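Local coordinates for protein glutathione S-transferase (Xanthomonas axonopodis pv. citri, PDB 6NV6) that binds glutathione and, as a theta-class transferase, probably couples its thiol to electrophilic substrates, at residues A3-W7 with V55-G61; L19-E24 with R195-G201; L112-V117 with A171-I177. All coordinates share one frame; numbering follows the deposited sequence.

How the contacts relate
Contact 1 pairs two strands of the thioredoxin-like sheet, contact 2 joins a helix of that domain to the C-terminal helix 196-201, and contact 3 packs the end of helix 163-174 and the residues after it against the last turns of helix 88-118 in the all-helical domain. Contacts 1 and 2 have centres about 16 Å apart and touch directly: Ile6 CD1 lies 4.1 Å from Ala22 CB, and strand 4-7 precedes helix 13-25 in the chain. Contact 3 sits within the loop that contact 2 closes, nearest atoms about 6 Å apart, while contact 1 is about 28 Å from it, centre to centre. In this family the thioredoxin-like domain, which holds contact 1, supplies most of the glutathione site.

Contact 1: residues A3-W7 with V55-G61; sequences AITIW and VPTLQDG
Leu58 CD2 sits between two isoleucines of the facing strand, 3.7 Å from Ile4 CG2 and 3.5 Å from Ile6 CG1. With CG anti to the backbone N (chi1 -169°) and the chain turned again at chi2, CD2 comes back toward strand 4-7. These three side chains form the tight part, buried on the sheet face that helices 13-25 and 68-79 cover. Asp60 joins this face at its end, the carboxylate carbon CG 3.6 Å from Ile4 CG1, while its OD2 is hydrogen-bonded to Tyr74 OH.

The other face, with Thr5, Trp7, Thr57 and Gln59, is partly exposed. There the Trp7 indole lies with one face on Thr5 CG2 and turns its edge to the neighbouring strand, where Gln59 OE1 lies near the ring plane, 3.3 Å from Trp7 CH2; amide and indole planes differ by only 26°.

Four backbone hydrogen bonds join the strands, from Thr5 N to Gln59 O at 2.8 Å to Thr57 N to Trp7 O at 3.2 Å. Thr5-Gln59 and Trp7-Thr57 are the hydrogen-bonded pairs, and the short strand axes run at 169° to each other. This antiparallel pairing inside a 2-1-3-4 mixed sheet is characteristic of the thioredoxin-like domain of glutathione transferases.

Contact 2: residues L19-E24 with R195-G201; sequences LWCAEE and RPAYQRG
Part of the interface between the thioredoxin-like and helical domains of the transferase fold lies where Trp20, Glu23 and Glu24 of helix 13-25 meet Arg195 and helix 196-201. The short axes approach to 8.1 Å at a crossing angle of 142°.

Glu24 carries much of the polar part. In a side-on salt bridge Arg195 NE reaches Glu24 OE2 at 2.8 Å on the syn side, tilted from the carboxylate plane, and Arg195 NH2 reaches Glu24 OE1 at 3.0 Å from above that plane. Both oxygens lie near the guanidinium plane. Glu24 OE2 also accepts Trp20 NE1 at 2.7 Å through its anti lone pair, so OE2 takes two donors, and the same carboxylate ties the indole to Arg195.

Trp20 has CG anti to its backbone N (chi1 179°), which carries the indole to Tyr198. The tyrosine turns its edge to the indole face, planes 74° apart, in a T-shaped pair; its OH is bonded to Gly166 O. Ala197 CB packs beside the carboxylate, 3.4 Å from Glu24 OE2.

At the more exposed side Arg200 NE forms a salt bridge with Glu23 OE1 at 2.6 Å, from above the carboxylate plane; Glu23 OE2 is hydrogen-bonded to Tyr29 OH. Gly201, without a side chain, lets its CA approach Trp20 CA to 4.0 Å.

Contact 3: residues L112-V117 with A171-I177; sequences LFWGVV and AWFEMPI
Ala171 O accepts two backbone N-H groups, Met175 N at 2.9 Å and, weakly, Glu174 N at 3.4 Å, where helix 163-174 ends in the all-helical domain of the glutathione transferase fold. Met175 is the first residue to leave helical geometry, and the chain then runs on through Pro176, the centre of an inverse gamma turn, to Ile177. This helix end packs against the last turns of helix 88-118, and the side chains that meet across are apolar.

Met175 is central. Met175 SD makes a Met-aromatic contact, 3.6 Å from Phe113 CD2; it stands oblique to the ring, 71° off the normal. The methionine chain, bent at chi3 (-40°), then carries Met175 CE to Leu112 CD2 at 3.8 Å. Leu112 CD2 also reaches Trp172 CZ3 at 4.0 Å, and the indole in turn has Ile177 CD1 over one face, offset toward the rim. Phe109, an earlier residue of helix 88-118, touches Ala171, Trp172 and Met175, while Leu133 of helix 126-146 packs on Leu112 and Ile177. Arg179 NH2 is hydrogen-bonded to Trp172 O, in the last turn, and to Met175 O just past it.

Further along, Val117 CG2 lies over one face of the Phe113 ring and also approaches Met175 CG. At the partly exposed end Val116 CG1, the branch anti to the backbone N (chi1 176°), lies 4.1 Å from Ile177 CG2.

Contact 1: residues A3-W7 with V55-G61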
# COMPACT_ATOMS: atom_id res chain seq x y z
N ALA A 3 5.52 15.52 -17.10
CA ALA A 3 4.36 16.24 -16.59
C ALA A 3 3.98 15.80 -15.19
O ALA A 3 3.39 16.58 -14.44
CB ALA A 3 3.17 16.05 -17.53
N ILE A 4 4.30 14.56 -14.82
CA ILE A 4 3.88 13.99 -13.55
C ILE A 4 5.03 14.08 -12.57
O ILE A 4 6.13 13.58 -12.85
CB ILE A 4 3.42 12.53 -13.70
CG1 ILE A 4 2.04 12.47 -14.37
CG2 ILE A 4 3.38 11.83 -12.35
CD1 ILE A 4 1.69 11.10 -14.91
N THR A 5 4.79 14.68 -11.41
CA THR A 5 5.78 14.72 -10.34
C THR A 5 5.15 14.23 -9.05
O THR A 5 4.01 14.58 -8.73
CB THR A 5 6.35 16.13 -10.17
OG1 THR A 5 6.83 16.59 -11.44
CG2 THR A 5 7.48 16.15 -9.16
N ILE A 6 5.90 13.42 -8.30
CA ILE A 6 5.45 12.85 -7.03
C ILE A 6 6.49 13.20 -5.97
O ILE A 6 7.60 12.65 -5.98
CB ILE A 6 5.23 11.33 -7.12
CG1 ILE A 6 4.13 11.01 -8.13
CG2 ILE A 6 4.91 10.75 -5.76
CD1 ILE A 6 3.96 9.51 -8.44
N TRP A 7 6.14 14.10 -5.05
CA TRP A 7 7.02 14.45 -3.95
C TRP A 7 6.81 13.49 -2.80
O TRP A 7 5.67 13.12 -2.50
CB TRP A 7 6.74 15.87 -3.46
CG TRP A 7 7.26 16.97 -4.32
CD1 TRP A 7 8.44 17.65 -4.16
CD2 TRP A 7 6.61 17.54 -5.45
NE1 TRP A 7 8.57 18.60 -5.14
CE2 TRP A 7 7.45 18.56 -5.94
CE3 TRP A 7 5.40 17.29 -6.09
CZ2 TRP A 7 7.12 19.32 -7.06
CZ3 TRP A 7 5.07 18.05 -7.19
CH2 TRP A 7 5.92 19.06 -7.67
N VAL A 55 3.26 12.21 3.47
CA VAL A 55 2.16 12.31 2.53
C VAL A 55 2.77 12.51 1.13
O VAL A 55 3.74 13.26 1.00
CB VAL A 55 1.20 13.46 2.88
CG1 VAL A 55 1.72 14.84 2.43
CG2 VAL A 55 -0.21 13.17 2.39
N PRO A 56 2.30 11.80 0.12
CA PRO A 56 2.71 12.13 -1.26
C PRO A 56 1.96 13.35 -1.77
O PRO A 56 0.78 13.55 -1.47
CB PRO A 56 2.34 10.88 -2.06
CG PRO A 56 1.30 10.19 -1.24
CD PRO A 56 1.65 10.48 0.19
N THR A 57 2.66 14.18 -2.53
CA THR A 57 2.02 15.21 -3.34
C THR A 57 2.16 14.82 -4.80
O THR A 57 3.29 14.65 -5.29
CB THR A 57 2.63 16.60 -3.11
OG1 THR A 57 2.67 16.89 -1.70
CG2 THR A 57 1.81 17.66 -3.82
N LEU A 58 1.04 14.67 -5.49
CA LEU A 58 1.03 14.44 -6.93
C LEU A 58 0.78 15.76 -7.64
O LEU A 58 -0.05 16.56 -7.19
CB LEU A 58 -0.03 13.43 -7.34
CG LEU A 58 -0.03 12.87 -8.77
CD1 LEU A 58 -0.87 13.69 -9.72
CD2 LEU A 58 1.36 12.74 -9.34
N GLN A 59 1.51 15.99 -8.73
CA GLN A 59 1.23 17.08 -9.65
C GLN A 59 1.27 16.52 -11.06
O GLN A 59 2.26 15.89 -11.46
CB GLN A 59 2.24 18.22 -9.51
CG GLN A 59 2.00 19.35 -10.51
CD GLN A 59 2.81 20.60 -10.21
OE1 GLN A 59 3.46 20.70 -9.16
NE2 GLN A 59 2.78 21.57 -11.13
N ASP A 60 0.20 16.73 -11.81
CA ASP A 60 0.11 16.31 -13.20
C ASP A 60 -0.58 17.46 -13.94
O ASP A 60 -1.81 17.56 -13.91
CB ASP A 60 -0.65 15.00 -13.37
CG ASP A 60 -0.81 14.61 -14.82
OD1 ASP A 60 -0.13 15.20 -15.69
OD2 ASP A 60 -1.63 13.70 -15.11
N GLY A 61 0.22 18.29 -14.61
CA GLY A 61 -0.32 19.50 -15.18
C GLY A 61 -0.89 20.41 -14.11
O GLY A 61 -0.22 20.73 -13.11

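Contact 2: residues L19-E24 with R195-G201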
# COMPACT_ATOMS: atom_id res chain seq x y z
N LEU A 19 4.04 5.60 -6.13
CA LEU A 19 5.13 5.17 -7.01
C LEU A 19 4.78 3.88 -7.71
O LEU A 19 4.98 3.74 -8.93
CB LEU A 19 6.43 5.00 -6.22
CG LEU A 19 6.81 6.31 -5.53
CD1 LEU A 19 7.93 6.13 -4.52
CD2 LEU A 19 7.15 7.36 -6.57
N TRP A 20 4.22 2.93 -6.97
CA TRP A 20 3.82 1.66 -7.56
C TRP A 20 2.78 1.88 -8.66
O TRP A 20 2.86 1.29 -9.74
CB TRP A 20 3.30 0.74 -6.46
CG TRP A 20 2.84 -0.59 -6.92
CD1 TRP A 20 3.09 -1.18 -8.13
CD2 TRP A 20 2.03 -1.51 -6.18
NE1 TRP A 20 2.49 -2.41 -8.18
CE2 TRP A 20 1.84 -2.64 -6.99
CE3 TRP A 20 1.46 -1.49 -4.91
CZ2 TRP A 20 1.09 -3.75 -6.57
CZ3 TRP A 20 0.72 -2.59 -4.48
CH2 TRP A 20 0.54 -3.70 -5.31
N CYS A 21 1.78 2.73 -8.40
CA CYS A 21 0.76 3.01 -9.40
C CYS A 21 1.35 3.69 -10.63
O CYS A 21 1.07 3.29 -11.77
CB CYS A 21 -0.34 3.86 -8.79
SG CYS A 21 -1.80 3.88 -9.81
N ALA A 22 2.16 4.73 -10.42
CA ALA A 22 2.89 5.32 -11.53
C ALA A 22 3.60 4.24 -12.34
O ALA A 22 3.42 4.14 -13.56
CB ALA A 22 3.89 6.34 -10.99
N GLU A 23 4.38 3.40 -11.65
CA GLU A 23 5.14 2.36 -12.33
C GLU A 23 4.23 1.40 -13.10
O GLU A 23 4.52 1.06 -14.25
CB GLU A 23 6.00 1.60 -11.32
CG GLU A 23 7.15 2.42 -10.78
CD GLU A 23 8.35 2.44 -11.72
OE1 GLU A 23 8.58 1.42 -12.42
OE2 GLU A 23 9.07 3.48 -11.76
N GLU A 24 3.13 0.96 -12.49
CA GLU A 24 2.18 0.09 -13.19
C GLU A 24 1.69 0.71 -14.50
O GLU A 24 1.36 -0.01 -15.44
CB GLU A 24 0.97 -0.24 -12.31
CG GLU A 24 1.23 -1.16 -11.12
CD GLU A 24 1.52 -2.61 -11.51
OE1 GLU A 24 1.36 -2.97 -12.69
OE2 GLU A 24 1.91 -3.40 -10.62
N ARG A 195 5.62 -8.83 -9.64
CA ARG A 195 5.41 -7.68 -10.52
C ARG A 195 6.61 -6.73 -10.46
O ARG A 195 7.03 -6.34 -9.37
CB ARG A 195 4.15 -6.92 -10.13
CG ARG A 195 2.91 -7.79 -10.04
CD ARG A 195 1.71 -6.95 -9.68
NE ARG A 195 1.31 -6.11 -10.80
CZ ARG A 195 0.49 -6.51 -11.77
NH1 ARG A 195 -0.03 -7.73 -11.73
NH2 ARG A 195 0.19 -5.69 -12.76
N PRO A 196 7.18 -6.35 -11.61
CA PRO A 196 8.28 -5.36 -11.57
C PRO A 196 7.87 -4.02 -11.00
O PRO A 196 8.63 -3.44 -10.21
CB PRO A 196 8.71 -5.25 -13.04
CG PRO A 196 8.24 -6.50 -13.68
CD PRO A 196 6.98 -6.90 -12.96
N ALA A 197 6.67 -3.53 -11.36
CA ALA A 197 6.20 -2.26 -10.82
C ALA A 197 6.15 -2.29 -9.30
O ALA A 197 6.43 -1.28 -8.65
CB ALA A 197 4.83 -1.90 -11.40
N TYR A 198 5.83 -3.45 -8.73
CA TYR A 198 5.83 -3.58 -7.28
C TYR A 198 7.26 -3.61 -6.73
O TYR A 198 7.54 -3.04 -5.67
CB TYR A 198 5.07 -4.85 -6.89
CG TYR A 198 4.90 -5.05 -5.41
CD1 TYR A 198 3.87 -4.40 -4.72
CD2 TYR A 198 5.72 -5.92 -4.71
CE1 TYR A 198 3.68 -4.61 -3.37
CE2 TYR A 198 5.55 -6.13 -3.36
CZ TYR A 198 4.53 -5.47 -2.69
OH TYR A 198 4.35 -5.68 -1.34
N GLN A 199 8.18 -4.27 -7.44
CA GLN A 199 9.57 -4.31 -7.00
C GLN A 199 10.19 -2.92 -7.00
O GLN A 199 10.92 -2.55 -6.07
CB GLN A 199 10.38 -5.24 -7.91
CG GLN A 199 10.02 -6.70 -7.81
CD GLN A 199 10.50 -7.46 -9.02
OE1 GLN A 199 11.29 -6.95 -9.80
NE2 GLN A 199 10.01 -8.69 -9.19
N ARG A 200 9.92 -2.13 -8.04
CA ARG A 200 10.52 -0.80 -8.13
C ARG A 200 9.74 0.22 -7.31
O ARG A 200 10.34 1.17 -6.77
CB ARG A 200 10.59 -0.36 -9.59
CG ARG A 200 11.50 -1.22 -10.44
CD ARG A 200 11.54 -0.70 -11.87
NE ARG A 200 10.20 -0.61 -12.42
CZ ARG A 200 9.68 -1.48 -13.28
NH1 ARG A 200 8.40 -1.41 -13.63
NH2 ARG A 200 10.44 -2.47 -13.73
N GLY A 201 8.43 0.07 -7.21
CA GLY A 201 7.61 1.06 -6.54
C GLY A 201 7.48 0.88 -5.04
O GLY A 201 7.36 1.87 -4.31
O HOH W 1 4.14 -4.84 -13.18

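Contact 3: residues L112-V117 with A171-I177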
# COMPACT_ATOMS: atom_id res chain seq x y z
N LEU A 112 2.41 0.12 15.24
CA LEU A 112 3.28 -1.05 15.35
C LEU A 112 4.62 -0.77 14.70
O LEU A 112 5.68 -0.98 15.29
CB LEU A 112 2.62 -2.27 14.71
CG LEU A 112 3.54 -3.50 14.72
CD1 LEU A 112 3.75 -4.01 16.13
CD2 LEU A 112 3.00 -4.60 13.83
N PHE A 113 4.58 -0.27 13.47
CA PHE A 113 5.82 -0.08 12.73
C PHE A 113 6.73 0.95 13.39
O PHE A 113 7.95 0.83 13.30
CB PHE A 113 5.52 0.31 11.29
CG PHE A 113 6.74 0.47 10.45
CD1 PHE A 113 7.40 1.69 10.38
CD2 PHE A 113 7.28 -0.62 9.78
CE1 PHE A 113 8.56 1.84 9.62
CE2 PHE A 113 8.44 -0.48 9.00
CZ PHE A 113 9.08 0.76 8.93
N TRP A 114 6.16 1.97 14.04
CA TRP A 114 7.02 2.98 14.65
C TRP A 114 7.77 2.40 15.84
O TRP A 114 9.00 2.50 15.93
CB TRP A 114 6.20 4.21 15.05
CG TRP A 114 6.37 5.35 14.06
CD1 TRP A 114 5.58 5.61 12.97
CD2 TRP A 114 7.40 6.36 14.07
NE1 TRP A 114 6.06 6.72 12.30
CE2 TRP A 114 7.16 7.20 12.95
CE3 TRP A 114 8.48 6.65 14.91
CZ2 TRP A 114 7.98 8.30 12.65
CZ3 TRP A 114 9.30 7.74 14.61
CH2 TRP A 114 9.04 8.56 13.49
N GLY A 115 7.05 1.76 16.76
CA GLY A 115 7.66 1.14 17.92
C GLY A 115 8.78 0.15 17.66
O GLY A 115 9.58 -0.13 18.55
N VAL A 116 8.87 -0.40 16.45
CA VAL A 116 9.73 -1.53 16.17
C VAL A 116 10.90 -1.15 15.28
O VAL A 116 12.02 -1.61 15.50
CB VAL A 116 8.91 -2.68 15.54
CG1 VAL A 116 9.80 -3.86 15.16
CG2 VAL A 116 7.81 -3.12 16.49
N VAL A 117 10.66 -0.29 14.30
CA VAL A 117 11.69 0.08 13.35
C VAL A 117 12.30 1.44 13.66
O VAL A 117 13.43 1.73 13.23
CB VAL A 117 11.10 0.06 11.92
CG1 VAL A 117 12.18 0.24 10.85
CG2 VAL A 117 10.31 -1.22 11.73
N ALA A 171 5.79 -3.86 4.31
CA ALA A 171 6.30 -3.61 5.65
C ALA A 171 5.91 -4.74 6.60
O ALA A 171 6.75 -5.22 7.37
CB ALA A 171 5.78 -2.27 6.17
N TRP A 172 4.66 -5.18 6.54
CA TRP A 172 4.20 -6.26 7.41
C TRP A 172 5.10 -7.49 7.34
O TRP A 172 5.47 -8.05 8.37
CB TRP A 172 2.76 -6.63 7.06
CG TRP A 172 2.23 -7.83 7.79
CD1 TRP A 172 2.03 -9.10 7.28
CD2 TRP A 172 1.81 -7.89 9.16
NE1 TRP A 172 1.52 -9.92 8.26
CE2 TRP A 172 1.37 -9.21 9.42
CE3 TRP A 172 1.76 -6.95 10.20
CZ2 TRP A 172 0.89 -9.60 10.66
CZ3 TRP A 172 1.29 -7.35 11.43
CH2 TRP A 172 0.86 -8.66 11.65
N PHE A 173 5.47 -7.91 6.14
CA PHE A 173 6.15 -9.19 6.00
C PHE A 173 7.66 -9.08 6.17
O PHE A 173 8.30 -10.07 6.53
CB PHE A 173 5.83 -9.81 4.64
CG PHE A 173 4.52 -10.56 4.61
CD1 PHE A 173 4.34 -11.70 5.38
CD2 PHE A 173 3.45 -10.11 3.83
CE1 PHE A 173 3.14 -12.38 5.36
CE2 PHE A 173 2.25 -10.79 3.81
CZ PHE A 173 2.09 -11.93 4.57
N GLU A 174 8.24 -7.91 5.93
CA GLU A 174 9.68 -7.76 6.01
C GLU A 174 10.14 -7.08 7.29
O GLU A 174 11.34 -7.05 7.57
CB GLU A 174 10.20 -7.01 4.78
CG GLU A 174 9.68 -7.61 3.46
CD GLU A 174 10.04 -9.09 3.27
OE1 GLU A 174 11.11 -9.50 3.77
OE2 GLU A 174 9.27 -9.84 2.62
N MET A 175 9.20 -6.53 8.07
CA MET A 175 9.41 -6.09 9.44
C MET A 175 9.99 -7.21 10.30
O MET A 175 9.62 -8.38 10.14
CB MET A 175 8.10 -5.64 10.09
CG MET A 175 7.89 -4.17 10.12
SD MET A 175 6.60 -3.79 11.31
CE MET A 175 5.47 -5.13 11.01
N PRO A 176 10.86 -6.88 11.25
CA PRO A 176 11.34 -7.90 12.20
C PRO A 176 10.34 -8.12 13.34
O PRO A 176 10.43 -7.56 14.43
CB PRO A 176 12.66 -7.30 12.69
CG PRO A 176 12.43 -5.82 12.65
CD PRO A 176 11.43 -5.54 11.54
N ILE A 177 9.32 -8.94 13.06
CA ILE A 177 8.29 -9.28 14.03
C ILE A 177 7.91 -10.75 13.86
O ILE A 177 8.25 -11.39 12.86
CB ILE A 177 7.03 -8.41 13.87
CG1 ILE A 177 6.47 -8.56 12.45
CG2 ILE A 177 7.30 -6.94 14.18
CD1 ILE A 177 4.99 -8.33 12.36